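Local coordinates for coenzyme A transferase (PDB 3QLI), which probably transfers coenzyme A between acyl-CoA thioesters and short-chain carboxylic acids such as acetate, at residues A[20-25]-A[202-207]; A[27-32]-A[51-56]; A[34-39]-A[141-146]; A[59-62]-A[66-69]; A[72-77]-A[84-89]. All blocks are in the same frame, centred on the assembly; numbering follows the deposited sequence.

Interaction 1 of 5, residues A[20-25]-A[202-207]; sequences ALYDEK and IVENHV
Two hydrogen bonds hold helix 18-25 against strand 201-204, one from Y22 to E204 and one from I202 to K25. The first is between side chains: Y22 OH gives its proton to E204 OE2 at 2.6 Å. The carboxylate oxygen lies in the plane of the phenol ring, at its edge, and is used on its anti lone pair, the one away from the other oxygen; ring and carboxylate planes are 48° apart. The second is a backbone bond, I202 N to K25 O at 3.0 Å, which ties the last turn of the helix to the strand.

Apolar contact lies between the two bonds, centred on I202 CD1. This methyl sits over one face of the Y22 ring, offset toward the rim, in a CH-pi contact 4.2 Å from the ring centroid. It also touches K25 CB at 3.7 Å. Y22 can lie under it because its CG stands opposite the backbone N (chi1 -164°), which sends the ring out along the strand to E204. K25 adds only the base of its chain here, since its NZ is bonded to V199 O.

Helix and strand axes run nearly perpendicular, at 83° and 8.6 Å apart. I202 and Y22 also rest on V180 of the adjoining strand 175-180 and on F157 of strand 156-158, so the helix closes over the 201-204 edge of the parallel sheet.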
# COMPACT_ATOMS: atom_id res chain seq x y z
N ALA A 20 -23.18 -34.12 -25.69
CA ALA A 20 -23.71 -33.45 -26.86
C ALA A 20 -23.18 -32.02 -26.93
O ALA A 20 -22.83 -31.53 -28.00
CB ALA A 20 -25.24 -33.46 -26.86
N LEU A 21 -23.11 -31.36 -25.78
CA LEU A 21 -22.60 -29.99 -25.74
C LEU A 21 -21.11 -30.00 -26.08
O LEU A 21 -20.64 -29.13 -26.82
CB LEU A 21 -22.82 -29.35 -24.37
CG LEU A 21 -24.27 -29.12 -23.95
CD1 LEU A 21 -24.36 -28.46 -22.57
CD2 LEU A 21 -24.97 -28.27 -25.00
N TYR A 22 -20.38 -30.98 -25.56
CA TYR A 22 -18.94 -31.06 -25.79
C TYR A 22 -18.67 -31.21 -27.29
O TYR A 22 -17.77 -30.57 -27.84
CB TYR A 22 -18.37 -32.25 -25.04
CG TYR A 22 -16.86 -32.26 -24.88
CD1 TYR A 22 -16.26 -31.78 -23.72
CD2 TYR A 22 -16.04 -32.77 -25.87
CE1 TYR A 22 -14.88 -31.81 -23.55
CE2 TYR A 22 -14.66 -32.81 -25.72
CZ TYR A 22 -14.08 -32.32 -24.55
OH TYR A 22 -12.71 -32.35 -24.39
N ASP A 23 -19.45 -32.07 -27.93
CA ASP A 23 -19.25 -32.35 -29.35
C ASP A 23 -19.59 -31.13 -30.20
O ASP A 23 -18.93 -30.88 -31.20
CB ASP A 23 -20.07 -33.56 -29.78
CG ASP A 23 -19.67 -34.82 -29.03
OD1 ASP A 23 -18.46 -35.10 -28.91
OD2 ASP A 23 -20.58 -35.53 -28.55
N GLU A 24 -20.61 -30.38 -29.80
CA GLU A 24 -20.96 -29.15 -30.51
C GLU A 24 -19.86 -28.09 -30.38
O GLU A 24 -19.55 -27.39 -31.34
CB GLU A 24 -22.28 -28.58 -30.00
CG GLU A 24 -23.45 -29.55 -30.12
CD GLU A 24 -24.71 -29.02 -29.46
OE1 GLU A 24 -25.69 -29.79 -29.33
OE2 GLU A 24 -24.72 -27.83 -29.06
N LYS A 25 -19.26 -27.98 -29.19
CA LYS A 25 -18.26 -26.95 -28.91
C LYS A 25 -16.84 -27.30 -29.32
O LYS A 25 -16.00 -26.41 -29.50
CB LYS A 25 -18.28 -26.60 -27.41
CG LYS A 25 -19.54 -25.88 -26.94
CD LYS A 25 -19.68 -25.97 -25.43
CE LYS A 25 -21.07 -25.54 -24.96
NZ LYS A 25 -21.31 -24.09 -25.10
N ILE A 202 -14.09 -25.38 -27.39
CA ILE A 202 -13.14 -26.31 -26.80
C ILE A 202 -12.16 -26.85 -27.85
O ILE A 202 -12.57 -27.24 -28.94
CB ILE A 202 -13.89 -27.54 -26.24
CG1 ILE A 202 -14.96 -27.08 -25.24
CG2 ILE A 202 -12.90 -28.54 -25.64
CD1 ILE A 202 -16.04 -28.15 -24.98
N VAL A 203 -10.88 -26.85 -27.51
CA VAL A 203 -9.90 -27.61 -28.29
C VAL A 203 -9.19 -28.55 -27.33
O VAL A 203 -9.27 -28.36 -26.11
CB VAL A 203 -8.87 -26.71 -29.01
CG1 VAL A 203 -9.58 -25.69 -29.90
CG2 VAL A 203 -7.94 -26.00 -28.00
N GLU A 204 -8.52 -29.56 -27.87
CA GLU A 204 -7.82 -30.55 -27.05
C GLU A 204 -6.37 -30.62 -27.48
O GLU A 204 -6.06 -30.74 -28.67
CB GLU A 204 -8.46 -31.94 -27.19
CG GLU A 204 -9.89 -32.02 -26.68
CD GLU A 204 -10.63 -33.30 -27.09
OE1 GLU A 204 -10.29 -33.90 -28.13
OE2 GLU A 204 -11.58 -33.69 -26.37
N ASN A 205 -5.47 -30.55 -26.50
CA ASN A 205 -4.04 -30.58 -26.75
C ASN A 205 -3.33 -31.11 -25.51
O ASN A 205 -3.08 -30.36 -24.56
CB ASN A 205 -3.49 -29.19 -27.09
CG ASN A 205 -2.04 -29.23 -27.54
OD1 ASN A 205 -1.68 -30.07 -28.37
ND2 ASN A 205 -1.21 -28.35 -27.00
N HIS A 206 -3.00 -32.40 -25.53
CA HIS A 206 -2.39 -33.07 -24.38
C HIS A 206 -0.88 -33.02 -24.46
O HIS A 206 -0.27 -33.77 -25.23
CB HIS A 206 -2.86 -34.52 -24.30
CG HIS A 206 -4.34 -34.67 -24.38
ND1 HIS A 206 -5.19 -34.26 -23.37
CD2 HIS A 206 -5.14 -35.19 -25.35
CE1 HIS A 206 -6.44 -34.51 -23.72
NE2 HIS A 206 -6.44 -35.07 -24.91
N VAL A 207 -0.27 -32.15 -23.66
CA VAL A 207 1.18 -31.99 -23.63
C VAL A 207 1.58 -31.62 -22.22
O VAL A 207 0.80 -31.00 -21.49
CB VAL A 207 1.67 -30.88 -24.59
CG1 VAL A 207 1.41 -31.27 -26.05
CG2 VAL A 207 1.00 -29.55 -24.26

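Interaction 2 of 5, residues A[27-32]-A[51-56]; sequences TTPEEA and PPALLK
Helix 29-32 and the first turn of helix 52-63 pack against each other on one face of the parallel Rossmann-like sheet, in a small apolar contact between P29, A32, A53 and L54. P29 leads: its CG meets A53 CB at 3.9 Å, while its CB lies 3.6 Å from A53 O, so the pyrrolidine ring rests on both the methyl and the carbonyl of one residue. One turn further on, A32 CB touches L54 CD2, also at 3.9 Å. The CG of L54 stands opposite its carbonyl carbon (chi1 -69°), which carries CD2 to the short helix; the CA atoms of P29 and L54, the nearest pair, are 5.2 Å apart. The two alanines offer only their CB methyls.

The short helix is fixed at its start by T28, the N-cap, whose OG1 accepts from E31 N at 3.1 Å with an N-H...O angle of 162°. The start of the longer helix is held by E179, which takes the N-H groups of A53 and L54. Beneath the contact, P29, A32 and L54 all reach V203 of strand 201-204; A32 and L54 also touch I177 of strand 175-180, and L54 goes on to M145 of strand 143-148.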
# COMPACT_ATOMS: atom_id res chain seq x y z
N THR A 27 -13.66 -28.10 -31.37
CA THR A 27 -13.23 -27.65 -32.69
C THR A 27 -11.71 -27.66 -32.83
O THR A 27 -11.00 -28.18 -31.97
CB THR A 27 -13.81 -26.25 -32.99
OG1 THR A 27 -13.65 -25.95 -34.38
CG2 THR A 27 -13.13 -25.20 -32.12
N THR A 28 -11.19 -27.11 -33.93
CA THR A 28 -9.74 -27.03 -34.08
C THR A 28 -9.25 -25.70 -33.53
O THR A 28 -10.01 -24.73 -33.50
CB THR A 28 -9.30 -27.14 -35.54
OG1 THR A 28 -9.86 -26.04 -36.27
CG2 THR A 28 -9.78 -28.48 -36.15
N PRO A 29 -7.99 -25.64 -33.11
CA PRO A 29 -7.43 -24.36 -32.68
C PRO A 29 -7.61 -23.27 -33.73
O PRO A 29 -8.00 -22.15 -33.40
CB PRO A 29 -5.95 -24.68 -32.46
CG PRO A 29 -5.97 -26.14 -32.03
CD PRO A 29 -7.04 -26.76 -32.91
N GLU A 30 -7.36 -23.58 -35.00
CA GLU A 30 -7.55 -22.58 -36.05
C GLU A 30 -8.99 -22.04 -36.08
O GLU A 30 -9.21 -20.82 -36.15
CB GLU A 30 -7.16 -23.14 -37.43
CG GLU A 30 -7.39 -22.15 -38.57
CD GLU A 30 -6.97 -22.69 -39.94
OE1 GLU A 30 -6.12 -23.61 -40.00
OE2 GLU A 30 -7.49 -22.18 -40.95
N GLU A 31 -9.97 -22.93 -36.03
CA GLU A 31 -11.36 -22.49 -36.06
C GLU A 31 -11.74 -21.76 -34.77
O GLU A 31 -12.46 -20.77 -34.80
CB GLU A 31 -12.32 -23.65 -36.33
CG GLU A 31 -12.08 -24.31 -37.68
CD GLU A 31 -13.10 -25.37 -38.02
OE1 GLU A 31 -12.74 -26.36 -38.71
OE2 GLU A 31 -14.28 -25.23 -37.60
N ALA A 32 -11.23 -22.24 -33.64
CA ALA A 32 -11.54 -21.61 -32.35
C ALA A 32 -11.18 -20.13 -32.29
O ALA A 32 -11.93 -19.32 -31.74
CB ALA A 32 -10.86 -22.36 -31.20
N PRO A 51 -2.43 -21.29 -23.07
CA PRO A 51 -2.79 -22.44 -23.91
C PRO A 51 -1.99 -22.52 -25.23
O PRO A 51 -2.24 -21.73 -26.13
CB PRO A 51 -4.29 -22.24 -24.16
CG PRO A 51 -4.46 -20.75 -24.13
CD PRO A 51 -3.42 -20.20 -23.18
N PRO A 52 -1.05 -23.48 -25.34
CA PRO A 52 -0.12 -23.48 -26.48
C PRO A 52 -0.76 -23.67 -27.84
O PRO A 52 -0.31 -23.03 -28.79
CB PRO A 52 0.82 -24.66 -26.17
CG PRO A 52 0.07 -25.51 -25.16
CD PRO A 52 -0.69 -24.50 -24.34
N ALA A 53 -1.78 -24.51 -27.96
CA ALA A 53 -2.37 -24.73 -29.28
C ALA A 53 -3.19 -23.52 -29.74
O ALA A 53 -3.14 -23.12 -30.92
CB ALA A 53 -3.22 -26.01 -29.29
N LEU A 54 -3.92 -22.93 -28.81
CA LEU A 54 -4.72 -21.74 -29.10
C LEU A 54 -3.80 -20.56 -29.42
O LEU A 54 -4.06 -19.80 -30.35
CB LEU A 54 -5.65 -21.38 -27.93
CG LEU A 54 -6.80 -22.36 -27.69
CD1 LEU A 54 -7.57 -22.02 -26.39
CD2 LEU A 54 -7.77 -22.38 -28.88
N LEU A 55 -2.72 -20.41 -28.66
CA LEU A 55 -1.80 -19.30 -28.90
C LEU A 55 -1.02 -19.47 -30.21
O LEU A 55 -0.75 -18.48 -30.90
CB LEU A 55 -0.86 -19.11 -27.71
CG LEU A 55 -1.58 -18.63 -26.45
CD1 LEU A 55 -0.59 -18.53 -25.30
CD2 LEU A 55 -2.30 -17.30 -26.66
N LYS A 56 -0.67 -20.70 -30.55
CA LYS A 56 -0.03 -20.92 -31.85
C LYS A 56 -0.99 -20.55 -32.97
O LYS A 56 -0.60 -19.88 -33.94
CB LYS A 56 0.43 -22.38 -32.00
CG LYS A 56 1.02 -22.69 -33.37
CD LYS A 56 1.45 -24.15 -33.45
CE LYS A 56 1.92 -24.50 -34.86
NZ LYS A 56 3.32 -24.06 -35.10

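Interaction 3 of 5, residues A[34-39]-A[141-146]; sequences SSIASG and IDTFMH
I36 and T143 form the nearest CA pair of this contact, 7.1 Å apart, so the two backbones keep well clear of each other. Segment 34-39 is an irregular run of chain with no regular helix or strand, passing over the beginning of strand 143-148. Segment 143-146 is extended and places T143 and M145 on the same face of the sheet, both with their CB atoms directed at the loop.

The contact across the gap is therefore made almost entirely by side chains, with I36 supplying nearly all of the loop's share. Its CG1 comes within 3.9 Å of T143 OG1, the two side chains crossing at about a right angle. Beyond it, I36 CD1 reaches toward M145 SD at 4.5 Å, a looser touch. The position of CG1 opposite the carbonyl carbon (chi1 -64°), followed by an extended chi2 of 170°, sends the branch along the strand from T143 to M145. T143 OG1 likewise stands opposite its own carbonyl carbon, which brings the hydroxyl oxygen round to the isoleucine.

Polar links flank this buried patch. D142 OD2 accepts from H41 N, and D142 OD1 forms a salt bridge with R174, linking the starts of strands 41-44, 143-148 and 175-180. L42 of the adjacent strand packs against both I36 and T143, and I177 lies against T143 and M145. I36, from the connection leading into strand 41-44, thus packs on the face of neighbouring parallel strands, as connections do in a Rossmann-like alpha/beta domain.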
# COMPACT_ATOMS: atom_id res chain seq x y z
N SER A 34 -10.71 -18.11 -34.82
CA SER A 34 -11.00 -17.45 -36.09
C SER A 34 -11.98 -16.30 -35.98
O SER A 34 -12.02 -15.42 -36.85
CB SER A 34 -11.51 -18.46 -37.13
OG SER A 34 -12.82 -18.88 -36.80
N SER A 35 -12.79 -16.28 -34.92
CA SER A 35 -13.83 -15.25 -34.82
C SER A 35 -13.49 -14.12 -33.87
O SER A 35 -14.30 -13.23 -33.67
CB SER A 35 -15.18 -15.86 -34.46
OG SER A 35 -15.11 -16.46 -33.18
N ILE A 36 -12.29 -14.15 -33.29
CA ILE A 36 -11.82 -13.07 -32.45
C ILE A 36 -11.73 -11.80 -33.30
O ILE A 36 -11.11 -11.81 -34.36
CB ILE A 36 -10.42 -13.39 -31.85
CG1 ILE A 36 -10.50 -14.60 -30.90
CG2 ILE A 36 -9.86 -12.17 -31.12
CD1 ILE A 36 -9.14 -15.13 -30.47
N ALA A 37 -12.38 -10.73 -32.85
CA ALA A 37 -12.38 -9.47 -33.61
C ALA A 37 -11.05 -8.73 -33.54
O ALA A 37 -10.34 -8.79 -32.52
CB ALA A 37 -13.52 -8.56 -33.14
N SER A 38 -10.70 -8.02 -34.62
CA SER A 38 -9.60 -7.09 -34.56
C SER A 38 -10.03 -5.96 -33.63
O SER A 38 -11.23 -5.76 -33.40
CB SER A 38 -9.29 -6.54 -35.96
OG SER A 38 -8.66 -7.54 -36.76
N GLY A 39 -9.08 -5.20 -33.11
CA GLY A 39 -9.43 -4.10 -32.22
C GLY A 39 -10.15 -4.53 -30.95
O GLY A 39 -10.88 -3.73 -30.35
N ILE A 141 -12.78 -7.54 -21.20
CA ILE A 141 -12.15 -8.61 -21.96
C ILE A 141 -13.17 -9.25 -22.90
O ILE A 141 -14.22 -9.71 -22.48
CB ILE A 141 -11.54 -9.68 -21.04
CG1 ILE A 141 -10.44 -9.06 -20.16
CG2 ILE A 141 -11.03 -10.90 -21.85
CD1 ILE A 141 -9.27 -8.43 -20.94
N ASP A 142 -12.85 -9.25 -24.19
CA ASP A 142 -13.76 -9.84 -25.17
C ASP A 142 -13.57 -11.36 -25.29
O ASP A 142 -14.55 -12.10 -25.43
CB ASP A 142 -13.57 -9.14 -26.52
CG ASP A 142 -13.80 -7.64 -26.40
OD1 ASP A 142 -14.97 -7.25 -26.27
OD2 ASP A 142 -12.82 -6.85 -26.43
N THR A 143 -12.33 -11.81 -25.23
CA THR A 143 -12.02 -13.24 -25.33
C THR A 143 -11.03 -13.63 -24.25
O THR A 143 -10.02 -12.94 -24.05
CB THR A 143 -11.40 -13.62 -26.69
OG1 THR A 143 -12.28 -13.22 -27.75
CG2 THR A 143 -11.18 -15.13 -26.77
N PHE A 144 -11.33 -14.72 -23.55
CA PHE A 144 -10.41 -15.28 -22.57
C PHE A 144 -10.07 -16.73 -22.96
O PHE A 144 -10.97 -17.49 -23.32
CB PHE A 144 -11.01 -15.23 -21.16
CG PHE A 144 -10.02 -15.55 -20.08
CD1 PHE A 144 -8.95 -14.70 -19.83
CD2 PHE A 144 -10.14 -16.72 -19.33
CE1 PHE A 144 -8.03 -14.99 -18.84
CE2 PHE A 144 -9.20 -17.03 -18.34
CZ PHE A 144 -8.15 -16.17 -18.10
N MET A 145 -8.79 -17.09 -22.90
CA MET A 145 -8.33 -18.44 -23.24
C MET A 145 -7.50 -19.01 -22.09
O MET A 145 -6.64 -18.31 -21.55
CB MET A 145 -7.52 -18.42 -24.56
CG MET A 145 -8.18 -17.56 -25.65
SD MET A 145 -7.66 -17.95 -27.35
CE MET A 145 -5.93 -17.53 -27.21
N HIS A 146 -7.74 -20.27 -21.74
CA HIS A 146 -7.09 -20.88 -20.57
C HIS A 146 -7.05 -22.40 -20.80
O HIS A 146 -8.03 -22.98 -21.29
CB HIS A 146 -7.90 -20.53 -19.31
CG HIS A 146 -7.17 -20.67 -18.00
ND1 HIS A 146 -6.87 -21.89 -17.43
CD2 HIS A 146 -6.77 -19.73 -17.11
CE1 HIS A 146 -6.27 -21.69 -16.26
NE2 HIS A 146 -6.19 -20.39 -16.05

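Interaction 4 of 5, residues A[59-62]-A[66-69]; sequences ADRA and DIGD
R61, I67 and D66 bury most of the surface in this contact, which closes the turn between helix 52-63 and strand 70-74, the return of a beta-alpha-beta crossover in the Rossmann-like domain. The chain doubles back within a few residues, and D66 N donates to R61 O at 2.9 Å, with a nearly straight N-H...O angle of 161°.

R61 then wraps along the returning chain. Its NE forms a salt bridge with D66 OD2 at 2.8 Å, coming to the oxygen from above the carboxylate plane; guanidinium and carboxylate planes are 52° apart. D66 presents this oxygen because its CG stands opposite the backbone N (chi1 -178°). The carbonyl oxygen of D66 adds two weak bonds, from R61 NE and from R61 NH2 at 3.1 Å, so the carbonyl oxygen and OD2 of one aspartate approach the guanidinium from opposite sides of its plane. NH1 is engaged elsewhere, by V33 O and I36 O. With several acceptors around it the buried group is held in place, and its positive charge is probably stabilised.

I67 supplies the apolar half. Its side chain crosses that of R61 at about a right angle and lies over one guanidinium face, with CB above the centre. The branches then part: CG2 packs on the helix backbone, 3.9 Å from A62 N and 4.2 Å from A62 CB, while CD1 stops 3.7 Å from R61 NH1.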
# COMPACT_ATOMS: atom_id res chain seq x y z
N ALA A 59 -1.32 -16.76 -33.24
CA ALA A 59 -0.11 -16.19 -33.84
C ALA A 59 -0.10 -16.43 -35.35
O ALA A 59 0.24 -15.53 -36.13
CB ALA A 59 1.15 -16.80 -33.20
N ASP A 60 -0.46 -17.64 -35.76
CA ASP A 60 -0.56 -17.95 -37.19
C ASP A 60 -1.55 -17.02 -37.89
O ASP A 60 -1.33 -16.59 -39.04
CB ASP A 60 -0.96 -19.42 -37.39
CG ASP A 60 0.13 -20.39 -36.94
OD1 ASP A 60 1.24 -19.95 -36.56
OD2 ASP A 60 -0.13 -21.62 -36.96
N ARG A 61 -2.64 -16.69 -37.20
CA ARG A 61 -3.64 -15.79 -37.76
C ARG A 61 -3.05 -14.40 -38.03
O ARG A 61 -3.33 -13.78 -39.06
CB ARG A 61 -4.86 -15.71 -36.83
CG ARG A 61 -6.14 -15.46 -37.57
CD ARG A 61 -7.35 -15.27 -36.67
NE ARG A 61 -8.21 -14.29 -37.30
CZ ARG A 61 -9.21 -13.64 -36.70
NH1 ARG A 61 -9.51 -13.90 -35.43
NH2 ARG A 61 -9.91 -12.75 -37.38
N ALA A 62 -2.22 -13.93 -37.11
CA ALA A 62 -1.51 -12.67 -37.28
C ALA A 62 -0.50 -12.79 -38.41
O ALA A 62 -0.36 -11.89 -39.24
CB ALA A 62 -0.82 -12.27 -35.97
N ASP A 66 -4.51 -11.81 -40.88
CA ASP A 66 -5.96 -12.00 -40.79
C ASP A 66 -6.54 -11.43 -39.48
O ASP A 66 -7.73 -11.59 -39.20
CB ASP A 66 -6.28 -13.50 -40.93
CG ASP A 66 -7.77 -13.80 -40.89
OD1 ASP A 66 -8.53 -13.19 -41.67
OD2 ASP A 66 -8.19 -14.69 -40.10
N ILE A 67 -5.70 -10.78 -38.69
CA ILE A 67 -6.17 -10.07 -37.50
C ILE A 67 -5.22 -8.94 -37.18
O ILE A 67 -4.04 -9.00 -37.53
CB ILE A 67 -6.31 -11.01 -36.26
CG1 ILE A 67 -7.05 -10.29 -35.11
CG2 ILE A 67 -4.95 -11.51 -35.79
CD1 ILE A 67 -7.48 -11.22 -34.00
N GLY A 68 -5.73 -7.90 -36.53
CA GLY A 68 -4.92 -6.77 -36.16
C GLY A 68 -5.47 -6.03 -34.96
O GLY A 68 -6.58 -6.29 -34.51
N ASP A 69 -4.67 -5.09 -34.47
CA ASP A 69 -5.01 -4.26 -33.32
C ASP A 69 -5.59 -5.09 -32.19
O ASP A 69 -6.56 -4.69 -31.55
CB ASP A 69 -5.99 -3.14 -33.70
CG ASP A 69 -6.06 -2.07 -32.63
OD1 ASP A 69 -5.04 -1.89 -31.92
OD2 ASP A 69 -7.12 -1.42 -32.47

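Interaction 5 of 5, residues A[72-77]-A[84-89]; sequences VYYFET and TILRYE
L86 CD1 is the packed end of this contact, wedged between T77 and Y74, whereas V72 and I85 meet more loosely beside it. L86 and T77 approach tip to tip, with CD1 and T77 CG2 3.4 Å apart, tighter than usual for two carbons. The same methyl lies 3.5 Å from Y74 OH and 3.9 Å from Y74 CZ, meeting the phenol end of the ring obliquely. The Y74 side chain points at L86 because its CG sits between backbone N and carbonyl carbon (chi1 67°). Its hydroxyl is hydrogen-bonded to E105 and S98, and T77 OG1 shares E105, so the acid ties together the two residues that grip the leucine.

At the looser side, V72 CG1 and I85 CD1 are 4.2 Å apart. Further along, the chain turns outward: R87 and the exposed E89 form a weak salt bridge, NE to OE1 at 3.3 Å.

E76, a residue that binds CoA, stands just before T77. The type I turn 84-87 follows helix 79-83 and presents I85 and L86 to strand 70-74. P96 of strand 94-98 lies against Y74 and L86, I94 against V72 and I85; L55 of helix 52-63 covers I85, and V104 of helix 103-114 covers L86.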
# COMPACT_ATOMS: atom_id res chain seq x y z
N VAL A 72 -3.47 -7.78 -25.93
CA VAL A 72 -3.48 -8.92 -25.03
C VAL A 72 -3.03 -8.46 -23.66
O VAL A 72 -1.89 -7.99 -23.48
CB VAL A 72 -2.58 -10.07 -25.54
CG1 VAL A 72 -2.59 -11.25 -24.53
CG2 VAL A 72 -3.03 -10.52 -26.92
N TYR A 73 -3.95 -8.56 -22.69
CA TYR A 73 -3.71 -8.16 -21.31
C TYR A 73 -3.42 -9.42 -20.48
O TYR A 73 -4.23 -10.36 -20.46
CB TYR A 73 -4.95 -7.47 -20.75
CG TYR A 73 -5.25 -6.10 -21.33
CD1 TYR A 73 -4.86 -4.94 -20.65
CD2 TYR A 73 -5.95 -5.96 -22.53
CE1 TYR A 73 -5.16 -3.67 -21.16
CE2 TYR A 73 -6.24 -4.69 -23.05
CZ TYR A 73 -5.84 -3.55 -22.37
OH TYR A 73 -6.13 -2.29 -22.88
N TYR A 74 -2.30 -9.46 -19.77
CA TYR A 74 -1.89 -10.72 -19.14
C TYR A 74 -0.81 -10.52 -18.08
O TYR A 74 -0.15 -9.47 -18.06
CB TYR A 74 -1.37 -11.68 -20.22
CG TYR A 74 -0.08 -11.17 -20.84
CD1 TYR A 74 1.15 -11.68 -20.43
CD2 TYR A 74 -0.10 -10.17 -21.79
CE1 TYR A 74 2.33 -11.20 -20.98
CE2 TYR A 74 1.09 -9.67 -22.34
CZ TYR A 74 2.29 -10.19 -21.93
OH TYR A 74 3.47 -9.69 -22.46
N PHE A 75 -0.61 -11.55 -17.26
CA PHE A 75 0.38 -11.59 -16.18
C PHE A 75 1.19 -12.89 -16.26
O PHE A 75 0.71 -13.89 -16.79
CB PHE A 75 -0.32 -11.62 -14.82
CG PHE A 75 -0.90 -10.31 -14.38
CD1 PHE A 75 -0.18 -9.46 -13.55
CD2 PHE A 75 -2.18 -9.95 -14.74
CE1 PHE A 75 -0.72 -8.27 -13.13
CE2 PHE A 75 -2.73 -8.76 -14.32
CZ PHE A 75 -2.00 -7.92 -13.51
N GLU A 76 2.40 -12.88 -15.70
CA GLU A 76 3.23 -14.09 -15.64
C GLU A 76 3.50 -14.86 -16.94
O GLU A 76 3.07 -16.00 -17.10
CB GLU A 76 2.72 -15.05 -14.56
CG GLU A 76 3.81 -15.91 -13.93
CD GLU A 76 4.94 -15.09 -13.34
OE1 GLU A 76 4.69 -13.96 -12.86
OE2 GLU A 76 6.09 -15.57 -13.35
N THR A 77 4.18 -14.21 -17.88
CA THR A 77 4.50 -14.80 -19.18
C THR A 77 5.36 -16.06 -19.13
O THR A 77 6.23 -16.21 -18.27
CB THR A 77 5.24 -13.79 -20.07
OG1 THR A 77 4.82 -12.46 -19.74
CG2 THR A 77 4.96 -14.06 -21.54
N THR A 84 5.08 -17.77 -29.41
CA THR A 84 4.01 -17.59 -30.39
C THR A 84 3.47 -16.17 -30.60
O THR A 84 3.97 -15.43 -31.44
CB THR A 84 2.81 -18.49 -30.03
OG1 THR A 84 2.36 -18.19 -28.71
CG2 THR A 84 3.22 -19.96 -30.09
N ILE A 85 2.45 -15.80 -29.84
CA ILE A 85 1.80 -14.49 -29.97
C ILE A 85 2.68 -13.28 -29.69
O ILE A 85 2.52 -12.23 -30.31
CB ILE A 85 0.48 -14.39 -29.16
CG1 ILE A 85 0.73 -14.64 -27.67
CG2 ILE A 85 -0.56 -15.36 -29.71
CD1 ILE A 85 -0.31 -14.01 -26.78
N LEU A 86 3.59 -13.42 -28.74
CA LEU A 86 4.48 -12.33 -28.35
C LEU A 86 5.72 -12.16 -29.23
O LEU A 86 6.54 -11.29 -28.96
CB LEU A 86 4.88 -12.47 -26.88
CG LEU A 86 3.73 -12.44 -25.86
CD1 LEU A 86 4.25 -12.49 -24.44
CD2 LEU A 86 2.85 -11.22 -26.07
N ARG A 87 5.87 -13.00 -30.25
CA ARG A 87 7.05 -12.89 -31.12
C ARG A 87 7.15 -11.47 -31.66
O ARG A 87 6.17 -10.91 -32.13
CB ARG A 87 6.99 -13.89 -32.28
CG ARG A 87 7.30 -15.33 -31.87
CD ARG A 87 7.77 -16.17 -33.06
NE ARG A 87 6.95 -16.00 -34.26
CZ ARG A 87 5.82 -16.67 -34.50
NH1 ARG A 87 5.37 -17.54 -33.60
NH2 ARG A 87 5.14 -16.47 -35.62
N TYR A 88 8.36 -10.91 -31.61
CA TYR A 88 8.60 -9.52 -32.01
C TYR A 88 7.98 -9.19 -33.36
O TYR A 88 7.39 -8.12 -33.55
CB TYR A 88 10.11 -9.24 -32.03
CG TYR A 88 10.48 -7.79 -32.20
CD1 TYR A 88 10.64 -6.95 -31.09
CD2 TYR A 88 10.69 -7.25 -33.46
CE1 TYR A 88 10.98 -5.62 -31.24
CE2 TYR A 88 11.04 -5.92 -33.62
CZ TYR A 88 11.18 -5.11 -32.51
OH TYR A 88 11.53 -3.79 -32.66
N GLU A 89 8.07 -10.13 -34.29
CA GLU A 89 7.63 -9.87 -35.67
C GLU A 89 6.13 -9.66 -35.77
O GLU A 89 5.64 -9.14 -36.77
CB GLU A 89 8.05 -11.02 -36.59
CG GLU A 89 9.47 -11.50 -36.35
CD GLU A 89 9.53 -12.61 -35.32
OE1 GLU A 89 8.93 -13.69 -35.56
OE2 GLU A 89 10.16 -12.41 -34.26

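The five contacts are spread round the six-stranded parallel sheet of the N-terminal domain, from its 201-204 edge (interaction 1) toward the 94-98 edge (interaction 5), with the centres of these two 24 Å apart. Interactions 1 and 2 join through T27 N and I202 O at 2.8 Å. M145 of interaction 3 packs on L55 of interaction 2, CE to CD2 3.7 Å, and I36 O meets R61 NH1 of interaction 4 at 2.8 Å. Helix 52-63 is common to interactions 2 and 4, and both touch T84 of interaction 5. Interaction 5 alone holds a CoA-binding residue, E76; the T77 side chain is about 8 Å from that of A103, another CoA-binding residue.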